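Local coordinates for protein Emp47p (form2) (Saccharomyces cerevisiae, PDB 2A6Z) that is a calcium-independent, lectin-type cargo receptor involved in the secretion of glycoproteins and probably required for Emp46p to leave the endoplasmic reticulum, at residues I39-N44 and V197-G202; S50-Q55 and S90-D95; S83-Q88 and N100-Y105; G107-V112 and R123-D128. All coordinates share one frame; numbering follows the deposited sequence.

Interaction 1. Residues I39-N44 and V197-G202; sequences IVLTSN and VTAQNG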
# COMPACT_ATOMS: atom_id res chain seq x y z
N ILE A 39 6.27 -8.31 8.90
CA ILE A 39 7.35 -7.51 8.34
C ILE A 39 7.20 -6.09 8.85
O ILE A 39 6.16 -5.44 8.66
CB ILE A 39 7.44 -7.61 6.81
CG1 ILE A 39 7.89 -9.01 6.40
CG2 ILE A 39 8.32 -6.49 6.22
CD1 ILE A 39 7.77 -9.30 4.91
N VAL A 40 8.24 -5.62 9.54
CA VAL A 40 8.26 -4.27 10.09
C VAL A 40 8.93 -3.36 9.10
O VAL A 40 10.09 -3.58 8.76
CB VAL A 40 9.00 -4.27 11.43
CG1 VAL A 40 9.08 -2.86 11.96
CG2 VAL A 40 8.33 -5.19 12.44
N LEU A 41 8.20 -2.33 8.65
CA LEU A 41 8.74 -1.42 7.68
C LEU A 41 9.57 -0.32 8.33
O LEU A 41 10.53 0.16 7.74
CB LEU A 41 7.60 -0.80 6.84
CG LEU A 41 6.82 -1.85 6.02
CD1 LEU A 41 5.63 -1.14 5.34
CD2 LEU A 41 7.67 -2.54 5.01
N THR A 42 9.09 0.15 9.51
CA THR A 42 9.79 1.29 10.17
C THR A 42 10.16 0.93 11.56
O THR A 42 9.47 1.21 12.51
CB THR A 42 8.84 2.54 10.09
OG1 THR A 42 7.55 2.30 10.70
CG2 THR A 42 8.68 3.00 8.66
N SER A 43 11.35 0.26 11.66
CA SER A 43 11.71 -0.38 12.91
C SER A 43 12.41 0.52 13.94
O SER A 43 12.63 0.03 15.06
CB SER A 43 12.60 -1.59 12.61
OG SER A 43 13.78 -1.24 11.92
N ASN A 44 12.77 1.76 13.66
CA ASN A 44 13.34 2.64 14.66
C ASN A 44 13.00 4.09 14.33
O ASN A 44 12.24 4.38 13.41
CB ASN A 44 14.85 2.37 14.73
CG ASN A 44 15.68 2.74 13.58
OD1 ASN A 44 15.36 3.56 12.76
ND2 ASN A 44 16.96 2.22 13.59
N VAL A 197 4.48 -2.16 -0.87
CA VAL A 197 4.14 -1.28 0.24
C VAL A 197 5.43 -0.66 0.77
O VAL A 197 6.47 -1.31 0.83
CB VAL A 197 3.33 -1.99 1.34
CG1 VAL A 197 4.13 -3.18 1.91
CG2 VAL A 197 2.89 -1.05 2.44
N THR A 198 5.35 0.63 1.12
CA THR A 198 6.52 1.36 1.59
C THR A 198 6.05 2.23 2.75
O THR A 198 4.89 2.63 2.85
CB THR A 198 7.14 2.23 0.48
OG1 THR A 198 6.23 3.24 0.07
CG2 THR A 198 7.50 1.40 -0.73
N ALA A 199 6.99 2.57 3.64
CA ALA A 199 6.58 3.44 4.78
C ALA A 199 7.82 4.18 5.28
O ALA A 199 8.96 3.77 5.10
CB ALA A 199 5.92 2.69 5.91
N GLN A 200 7.50 5.29 5.97
CA GLN A 200 8.49 6.07 6.68
C GLN A 200 7.82 6.60 7.96
O GLN A 200 6.60 6.88 7.93
CB GLN A 200 9.03 7.23 5.84
CG GLN A 200 7.96 8.33 5.64
CD GLN A 200 8.31 9.40 4.65
OE1 GLN A 200 9.12 9.09 3.74
NE2 GLN A 200 7.72 10.59 4.85
N ASN A 201 8.57 6.81 9.03
CA ASN A 201 8.00 7.45 10.18
C ASN A 201 8.51 8.87 10.44
O ASN A 201 7.91 9.58 11.27
CB ASN A 201 8.05 6.57 11.45
CG ASN A 201 9.42 6.12 11.82
OD1 ASN A 201 10.43 6.63 11.30
ND2 ASN A 201 9.50 5.17 12.75
N GLY A 202 9.54 9.28 9.73
CA GLY A 202 10.07 10.67 9.86
C GLY A 202 10.59 10.93 11.24
O GLY A 202 10.93 10.03 12.00
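L41 CG lies beside the backbone N, anti to the carbonyl carbon (chi1 -62°), and an extended chi2 of 174° carries CD1 to V197 and A199; T42 holds CG2 beside its backbone N, and N201 places CG between its N and carbonyl carbon, alongside T42. The contact spans the two layers of the legume-lectin-like beta sandwich: residues 41-44 follow strand 38-40 of one sheet, and residues 197-200 end strand 192-200 of the other. The touching runs head nearly the same way, yet exchange no backbone hydrogen bonds. Apolar contact fills the V197 end. L41 CD1 lies 3.9 Å from A199 CB and 4.0 Å from V197 CG2, the leucine and valine chains crossing obliquely; I82 and F211 extend this buried layer. The methyl of T42 then takes over, with CG2 3.9 Å from A199 CB and 3.7 Å from Q200 CA. On its other branch, T42 OG1 bonds to the backbone O of E209 and N of F211. T42 and N201 run antiparallel alongside one another, bringing T42 CB to 3.8 Å from N201 ND2. The N201 amide links several pieces of chain: OD1 accepts from the backbone N of S47, and ND2 also reaches E209 O, so both ends are engaged and the rotation of the group is fixed. S47 OG bonds to N44 O as well. Across the contact a single hydrogen bond forms, N201 ND2 to N44 O, 2.9 Å and nearly straight at 171°, the acceptor lying in the plane of the N201 amide and the donor standing above the N44 carbonyl plane.

Interaction 2. Residues S50-Q55 and S90-D95; sequences SLWLKQ and SNIPRD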
# COMPACT_ATOMS: atom_id res chain seq x y z
N SER A 50 10.66 -0.96 2.63
CA SER A 50 9.87 -1.32 1.46
C SER A 50 9.70 -2.82 1.37
O SER A 50 10.53 -3.60 1.86
CB SER A 50 10.45 -0.76 0.17
OG SER A 50 11.72 -1.31 -0.06
N LEU A 51 8.65 -3.22 0.68
CA LEU A 51 8.32 -4.64 0.49
C LEU A 51 7.61 -4.75 -0.85
O LEU A 51 6.47 -4.24 -0.95
CB LEU A 51 7.48 -5.11 1.64
CG LEU A 51 6.94 -6.56 1.52
CD1 LEU A 51 8.08 -7.57 1.52
CD2 LEU A 51 5.94 -6.82 2.63
N TRP A 52 8.23 -5.32 -1.87
CA TRP A 52 7.69 -5.39 -3.19
C TRP A 52 7.75 -6.81 -3.73
O TRP A 52 8.69 -7.57 -3.45
CB TRP A 52 8.48 -4.54 -4.15
CG TRP A 52 8.44 -3.04 -3.97
CD1 TRP A 52 9.26 -2.30 -3.15
CD2 TRP A 52 7.55 -2.10 -4.62
NE1 TRP A 52 8.92 -0.95 -3.26
CE2 TRP A 52 7.90 -0.81 -4.16
CE3 TRP A 52 6.52 -2.25 -5.59
CZ2 TRP A 52 7.23 0.33 -4.60
CZ3 TRP A 52 5.87 -1.10 -6.02
CH2 TRP A 52 6.23 0.17 -5.52
N LEU A 53 6.80 -7.15 -4.60
CA LEU A 53 6.89 -8.40 -5.35
C LEU A 53 8.07 -8.33 -6.32
O LEU A 53 8.30 -7.32 -6.98
CB LEU A 53 5.56 -8.68 -6.09
CG LEU A 53 4.53 -9.29 -5.11
CD1 LEU A 53 3.10 -8.93 -5.50
CD2 LEU A 53 4.69 -10.80 -5.03
N LYS A 54 8.80 -9.48 -6.41
CA LYS A 54 9.91 -9.52 -7.36
C LYS A 54 9.52 -9.55 -8.83
O LYS A 54 10.32 -9.10 -9.68
CB LYS A 54 10.74 -10.78 -7.06
CG LYS A 54 11.54 -10.67 -5.79
CD LYS A 54 12.36 -11.94 -5.61
CE LYS A 54 13.08 -12.04 -4.29
NZ LYS A 54 13.77 -13.41 -4.25
N GLN A 55 8.35 -10.07 -9.16
CA GLN A 55 7.88 -10.17 -10.55
C GLN A 55 6.74 -9.21 -10.77
O GLN A 55 5.86 -9.01 -9.89
CB GLN A 55 7.49 -11.60 -10.83
CG GLN A 55 8.56 -12.67 -10.61
CD GLN A 55 9.99 -12.47 -11.01
OE1 GLN A 55 11.01 -12.72 -10.31
NE2 GLN A 55 10.20 -11.98 -12.23
N SER A 90 9.20 -1.66 -15.24
CA SER A 90 9.82 -2.91 -15.70
C SER A 90 10.64 -3.57 -14.60
O SER A 90 11.22 -4.65 -14.82
CB SER A 90 10.68 -2.60 -16.94
OG SER A 90 11.68 -1.67 -16.53
N ASN A 91 10.77 -2.94 -13.45
CA ASN A 91 11.47 -3.49 -12.32
C ASN A 91 10.81 -2.97 -11.06
O ASN A 91 9.95 -2.05 -11.15
CB ASN A 91 12.96 -3.06 -12.32
CG ASN A 91 13.11 -1.71 -12.94
OD1 ASN A 91 13.48 -1.61 -14.12
ND2 ASN A 91 12.82 -0.65 -12.18
N ILE A 92 11.20 -3.43 -9.90
CA ILE A 92 10.78 -2.74 -8.68
C ILE A 92 11.17 -1.28 -8.81
O ILE A 92 12.31 -1.00 -9.22
CB ILE A 92 11.44 -3.40 -7.45
CG1 ILE A 92 10.94 -4.83 -7.22
CG2 ILE A 92 11.27 -2.54 -6.19
CD1 ILE A 92 11.66 -5.60 -6.13
N PRO A 93 10.28 -0.34 -8.53
CA PRO A 93 10.62 1.05 -8.82
C PRO A 93 11.86 1.49 -8.08
O PRO A 93 12.04 1.20 -6.89
CB PRO A 93 9.35 1.79 -8.34
CG PRO A 93 8.27 0.78 -8.59
CD PRO A 93 8.87 -0.53 -8.10
N ARG A 94 12.71 2.26 -8.79
CA ARG A 94 13.94 2.70 -8.16
C ARG A 94 13.78 3.88 -7.22
O ARG A 94 14.51 4.05 -6.23
CB ARG A 94 14.91 3.07 -9.32
CG ARG A 94 15.36 1.85 -10.18
CD ARG A 94 16.27 2.35 -11.32
NE ARG A 94 16.47 1.28 -12.29
CZ ARG A 94 15.77 0.91 -13.35
NH1 ARG A 94 16.18 -0.13 -14.06
NH2 ARG A 94 14.66 1.52 -13.76
N ASP A 95 12.87 4.78 -7.54
CA ASP A 95 12.76 6.06 -6.83
C ASP A 95 12.15 5.85 -5.44
O ASP A 95 11.20 5.08 -5.30
CB ASP A 95 11.97 7.07 -7.65
CG ASP A 95 11.96 8.45 -6.99
OD1 ASP A 95 12.88 9.22 -7.32
OD2 ASP A 95 11.11 8.72 -6.15
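I92 and P93 lie against one and the same face of the W52 indole, and two CH-pi contacts carry the pairing. The methyl I92 CG2 sits 3.8 Å from the centroid of the five-membered ring, 19° off the normal; P93 CD covers the six-membered ring, 3.6 Å from its centroid and 9° off the normal. W52 CG sits beside its backbone N (chi1 -67°), and I92 CG2 is anti to its own N. Ordinary apolar contact broadens this cover. P93 CG approaches W52 CH2 at 3.7 Å, while the other branch of I92 leaves the ring and runs to the strand backbone, CD1 lying 3.9 Å from W52 CB and CG1 3.6 Å from L53 O. R194, which also touches I92, donates from NH2 to that same oxygen of L53. Within segment 90-95 two side-chain hydrogen bonds shape the loop: N91 ND2 gives a 3.0 Å bond to I92 O, nearly straight at the hydrogen, and S90 OG donates to N91 OD1, so both ends of the N91 amide are bonded within the loop. The arrangement fastens the long loop between strands 81-88 and 108-113 onto strand 48-58, which lies beyond 192-200 from strand 81-88 in the same sheet of the legume-lectin-like sandwich, with W52 also stacked on W85. Because no hydrogen bond crosses between the segments, their attachment rests on dispersion and on C-H groups facing the indole pi cloud; P93 CD, bonded to the tertiary amide nitrogen, is probably the more polarised of the two.

Interaction 3. Residues S83-Q88 and N100-Y105; sequences SFWFVQ and NGPVNY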
# COMPACT_ATOMS: atom_id res chain seq x y z
N SER A 83 2.34 3.71 2.30
CA SER A 83 1.80 3.77 0.93
C SER A 83 1.77 2.38 0.32
O SER A 83 2.72 1.59 0.40
CB SER A 83 2.70 4.63 0.07
OG SER A 83 2.52 6.01 0.32
N PHE A 84 0.64 2.10 -0.34
CA PHE A 84 0.40 0.85 -1.07
C PHE A 84 0.34 1.18 -2.55
O PHE A 84 -0.37 2.10 -2.93
CB PHE A 84 -0.91 0.18 -0.61
CG PHE A 84 -0.97 -0.04 0.88
CD1 PHE A 84 -0.56 -1.24 1.44
CD2 PHE A 84 -1.45 0.95 1.75
CE1 PHE A 84 -0.61 -1.46 2.80
CE2 PHE A 84 -1.46 0.77 3.11
CZ PHE A 84 -1.05 -0.46 3.63
N TRP A 85 1.10 0.44 -3.35
CA TRP A 85 1.36 0.84 -4.72
C TRP A 85 0.84 -0.17 -5.74
O TRP A 85 0.93 -1.39 -5.50
CB TRP A 85 2.87 0.97 -4.94
CG TRP A 85 3.54 1.95 -4.01
CD1 TRP A 85 4.11 1.65 -2.80
CD2 TRP A 85 3.71 3.36 -4.22
NE1 TRP A 85 4.64 2.81 -2.22
CE2 TRP A 85 4.41 3.84 -3.08
CE3 TRP A 85 3.36 4.25 -5.25
CZ2 TRP A 85 4.78 5.20 -2.94
CZ3 TRP A 85 3.73 5.57 -5.10
CH2 TRP A 85 4.42 6.05 -3.97
N PHE A 86 0.41 0.34 -6.86
CA PHE A 86 0.06 -0.45 -8.04
C PHE A 86 0.50 0.39 -9.25
O PHE A 86 -0.23 1.27 -9.67
CB PHE A 86 -1.44 -0.77 -8.03
CG PHE A 86 -1.90 -1.55 -9.26
CD1 PHE A 86 -1.60 -2.91 -9.33
CD2 PHE A 86 -2.62 -0.96 -10.30
CE1 PHE A 86 -2.00 -3.69 -10.42
CE2 PHE A 86 -3.02 -1.72 -11.36
CZ PHE A 86 -2.73 -3.09 -11.42
N VAL A 87 1.73 0.15 -9.71
CA VAL A 87 2.37 1.12 -10.61
C VAL A 87 3.12 0.41 -11.77
O VAL A 87 3.74 -0.64 -11.56
CB VAL A 87 3.36 2.07 -9.87
CG1 VAL A 87 2.61 2.86 -8.77
CG2 VAL A 87 4.52 1.33 -9.24
N GLN A 88 3.07 1.01 -12.94
CA GLN A 88 3.74 0.37 -14.10
C GLN A 88 5.22 0.65 -14.07
O GLN A 88 5.65 1.79 -14.00
CB GLN A 88 3.19 0.95 -15.39
CG GLN A 88 1.78 0.73 -15.73
CD GLN A 88 1.42 1.54 -16.99
OE1 GLN A 88 2.03 1.35 -18.05
NE2 GLN A 88 0.46 2.45 -16.82
N ASN A 100 9.09 6.68 0.74
CA ASN A 100 10.03 5.60 0.42
C ASN A 100 9.61 4.74 -0.76
O ASN A 100 10.07 3.62 -0.89
CB ASN A 100 10.32 4.76 1.68
CG ASN A 100 11.54 3.84 1.46
OD1 ASN A 100 12.59 4.32 0.97
ND2 ASN A 100 11.41 2.59 1.81
N GLY A 101 8.82 5.33 -1.64
CA GLY A 101 8.43 4.80 -2.92
C GLY A 101 8.53 5.87 -4.00
O GLY A 101 9.09 6.94 -3.76
N PRO A 102 8.07 5.56 -5.20
CA PRO A 102 8.39 6.41 -6.36
C PRO A 102 7.54 7.66 -6.46
O PRO A 102 6.34 7.60 -6.54
CB PRO A 102 8.16 5.47 -7.55
CG PRO A 102 7.08 4.52 -7.02
CD PRO A 102 7.46 4.29 -5.59
N VAL A 103 8.20 8.84 -6.55
CA VAL A 103 7.49 10.11 -6.67
C VAL A 103 6.99 10.41 -8.06
O VAL A 103 6.07 11.21 -8.25
CB VAL A 103 8.41 11.26 -6.13
CG1 VAL A 103 9.55 11.59 -7.09
CG2 VAL A 103 7.62 12.54 -5.83
N ASN A 104 7.55 9.75 -9.07
CA ASN A 104 7.18 9.89 -10.46
C ASN A 104 6.55 8.61 -10.96
O ASN A 104 6.86 8.16 -12.05
CB ASN A 104 8.54 10.06 -11.19
CG ASN A 104 9.45 8.81 -10.95
OD1 ASN A 104 9.47 8.05 -9.92
ND2 ASN A 104 10.29 8.48 -11.96
N TYR A 105 5.67 8.03 -10.14
CA TYR A 105 5.03 6.74 -10.52
C TYR A 105 4.02 6.92 -11.63
O TYR A 105 3.51 8.02 -11.86
CB TYR A 105 4.39 6.16 -9.25
CG TYR A 105 3.24 6.96 -8.73
CD1 TYR A 105 1.90 6.66 -9.03
CD2 TYR A 105 3.49 8.06 -7.87
CE1 TYR A 105 0.85 7.41 -8.54
CE2 TYR A 105 2.44 8.83 -7.38
CZ TYR A 105 1.15 8.50 -7.71
OH TYR A 105 0.08 9.25 -7.23
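W85 meets P102 with one face of its indole and Y105 with an edge, so two quite different approaches converge on one ring. P102 and W85 meet tip to tip: CD of the proline stands 3.7 Å from the centroid of the six-membered ring and only 6° off its normal, a CH-pi contact over the face. The Y105 ring is turned 73° from the indole plane, and the pair is T-shaped, centroids 5.5 Å apart. Here W85 supplies the edge: its CZ3 points at the tyrosine face near the rim, 3.7 Å from CD2. Y105 CG lies between its backbone N and carbonyl carbon (chi1 67°), and the ring it carries meets W85 CZ3 over one face. In the legume-lectin-like sandwich this packs strand 81-88, near the middle of its sheet, against the returning part of the loop that leads to strand 108-113. That loop also supplies backbone to the indole: G101, with no side chain in the way, brings CA to 3.7 Å from W85 CZ2, and P102 O lies 3.6 Å from CH2. The polar side of the indole is held separately, NE1 bonding to T198 OG1 on the adjacent strand. V87, two residues along, crosses Y105 at about a right angle, its CG1 3.8 Å from Y105 CB and 3.9 Å from CD1.

Interaction 4. Residues G107-V112 and R123-D128; sequences GLQLLV and RGQLND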
# COMPACT_ATOMS: atom_id res chain seq x y z
N GLY A 107 0.58 5.09 -12.19
CA GLY A 107 -0.38 4.19 -11.64
C GLY A 107 -1.05 4.82 -10.40
O GLY A 107 -1.38 6.00 -10.39
N LEU A 108 -1.26 3.98 -9.39
CA LEU A 108 -2.02 4.27 -8.20
C LEU A 108 -1.16 4.19 -6.94
O LEU A 108 -0.41 3.20 -6.72
CB LEU A 108 -3.15 3.22 -8.07
CG LEU A 108 -4.02 3.29 -6.80
CD1 LEU A 108 -4.86 4.58 -6.81
CD2 LEU A 108 -4.88 2.04 -6.73
N GLN A 109 -1.29 5.22 -6.09
CA GLN A 109 -0.77 5.21 -4.75
C GLN A 109 -1.96 5.29 -3.78
O GLN A 109 -2.81 6.17 -3.92
CB GLN A 109 0.14 6.44 -4.54
CG GLN A 109 0.70 6.55 -3.12
CD GLN A 109 1.15 7.96 -2.74
OE1 GLN A 109 0.83 8.94 -3.39
NE2 GLN A 109 1.91 8.05 -1.69
N LEU A 110 -1.98 4.41 -2.79
CA LEU A 110 -2.94 4.54 -1.66
C LEU A 110 -2.12 4.93 -0.44
O LEU A 110 -1.24 4.17 -0.03
CB LEU A 110 -3.68 3.23 -1.39
CG LEU A 110 -4.50 2.72 -2.56
CD1 LEU A 110 -5.14 1.37 -2.22
CD2 LEU A 110 -5.59 3.69 -2.97
N LEU A 111 -2.42 6.10 0.10
CA LEU A 111 -1.65 6.65 1.22
C LEU A 111 -2.49 6.62 2.50
O LEU A 111 -3.60 7.18 2.51
CB LEU A 111 -1.25 8.10 0.93
CG LEU A 111 -0.55 8.83 2.09
CD1 LEU A 111 0.79 8.20 2.43
CD2 LEU A 111 -0.34 10.30 1.68
N VAL A 112 -1.96 6.02 3.55
CA VAL A 112 -2.54 6.11 4.88
C VAL A 112 -1.60 7.00 5.70
O VAL A 112 -0.42 6.72 5.87
CB VAL A 112 -2.74 4.72 5.52
CG1 VAL A 112 -3.18 4.87 6.96
CG2 VAL A 112 -3.72 3.89 4.70
N ARG A 123 -6.17 7.72 1.32
CA ARG A 123 -6.34 8.55 0.15
C ARG A 123 -5.83 7.82 -1.09
O ARG A 123 -4.79 7.13 -1.06
CB ARG A 123 -5.53 9.84 0.28
CG ARG A 123 -6.13 10.81 1.31
CD ARG A 123 -5.11 11.88 1.75
NE ARG A 123 -5.81 12.81 2.71
CZ ARG A 123 -6.50 13.88 2.38
NH1 ARG A 123 -6.65 14.24 1.09
NH2 ARG A 123 -7.06 14.61 3.35
N GLY A 124 -6.52 8.04 -2.19
CA GLY A 124 -6.04 7.56 -3.52
C GLY A 124 -5.42 8.73 -4.27
O GLY A 124 -5.96 9.84 -4.34
N GLN A 125 -4.27 8.43 -4.87
CA GLN A 125 -3.52 9.37 -5.67
C GLN A 125 -3.17 8.70 -7.03
O GLN A 125 -2.88 7.48 -7.04
CB GLN A 125 -2.20 9.81 -5.02
CG GLN A 125 -2.30 10.13 -3.53
CD GLN A 125 -3.03 11.37 -3.09
OE1 GLN A 125 -3.78 11.32 -2.12
NE2 GLN A 125 -2.79 12.50 -3.77
N LEU A 126 -3.18 9.48 -8.09
CA LEU A 126 -2.83 8.95 -9.43
C LEU A 126 -1.73 9.82 -10.02
O LEU A 126 -1.68 11.02 -9.81
CB LEU A 126 -4.02 9.05 -10.38
CG LEU A 126 -5.19 8.15 -10.00
CD1 LEU A 126 -6.46 8.67 -10.61
CD2 LEU A 126 -4.85 6.68 -10.33
N ASN A 127 -0.87 9.17 -10.81
CA ASN A 127 0.11 9.91 -11.61
C ASN A 127 0.40 9.07 -12.84
O ASN A 127 0.23 7.85 -12.84
CB ASN A 127 1.37 10.15 -10.79
CG ASN A 127 2.30 11.18 -11.44
OD1 ASN A 127 1.85 12.26 -11.86
ND2 ASN A 127 3.57 10.83 -11.48
N ASP A 128 0.87 9.73 -13.91
CA ASP A 128 1.06 9.06 -15.19
C ASP A 128 2.53 8.87 -15.55
O ASP A 128 2.85 8.57 -16.71
CB ASP A 128 0.34 9.81 -16.33
CG ASP A 128 0.87 11.20 -16.58
OD1 ASP A 128 1.94 11.54 -15.98
OD2 ASP A 128 0.29 11.94 -17.40
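Q109 and Q125 pair at the tight middle of an antiparallel beta hairpin, strands 108-113 and 121-128, in one sheet of the legume-lectin-like sandwich; the axes of segments 108-112 and 123-128 approach to 4.7 Å, with N-to-C directions 152° apart. Two backbone hydrogen bonds join the pair, Q109 N to Q125 O and Q125 N to Q109 O, both 2.9 Å. The side chains lie alongside and point the same way, but Q109 is extended whereas Q125 bends at CG (chi2 -71°), leaving the amide planes 76° apart. These buried amides do not bond each other: Q109 NE2 goes to S83 OG, and Q125 OE1 and NE2 go to S142 OG and I138 O. L111 and R123 continue the tight register, L111 N reaching R123 O at 2.8 Å. On the opposite face L110 CD2 settles 3.9 Å from CA of G124, where there is no side chain, and L110 also meets V161 of the other sheet. The looser side is the partly exposed end at L126 and N127. N127 is still doubly bonded to buried G107, G107 N to N127 O at 2.9 Å and N127 N to G107 O at 3.2 Å; N127 ND2 bonds Y105 O and K131 O instead. L126 is covered in part by F143, and across the hairpin its CD2 meets L108 CD1 at 4.1 Å, the two leucines tilted against each other; L108 CD1 comes closer, 3.5 Å, to the backbone O of Q125.

In the fold
From the N terminus, residues 39-44 open the widest loop, which interaction 1 closes only at 197-202, across the two sheets; the other three contacts all nest within it. Interaction 2 starts at 50-55 and closes at 90-95, after strand 81-88 has opened interaction 3, so these two cross; their centres are about 9 Å apart, and D95 OD2 bonds to V103 N between their loop segments. Interaction 3 ends at 100-105, and interaction 4 follows in series as the hairpin of 107-112 and 123-128. Strands 48-58, 192-200, 81-88, 108-113 and 121-128 are consecutive neighbours in one sheet, so all four contacts meet on it, two of them fixing the 89-107 loop.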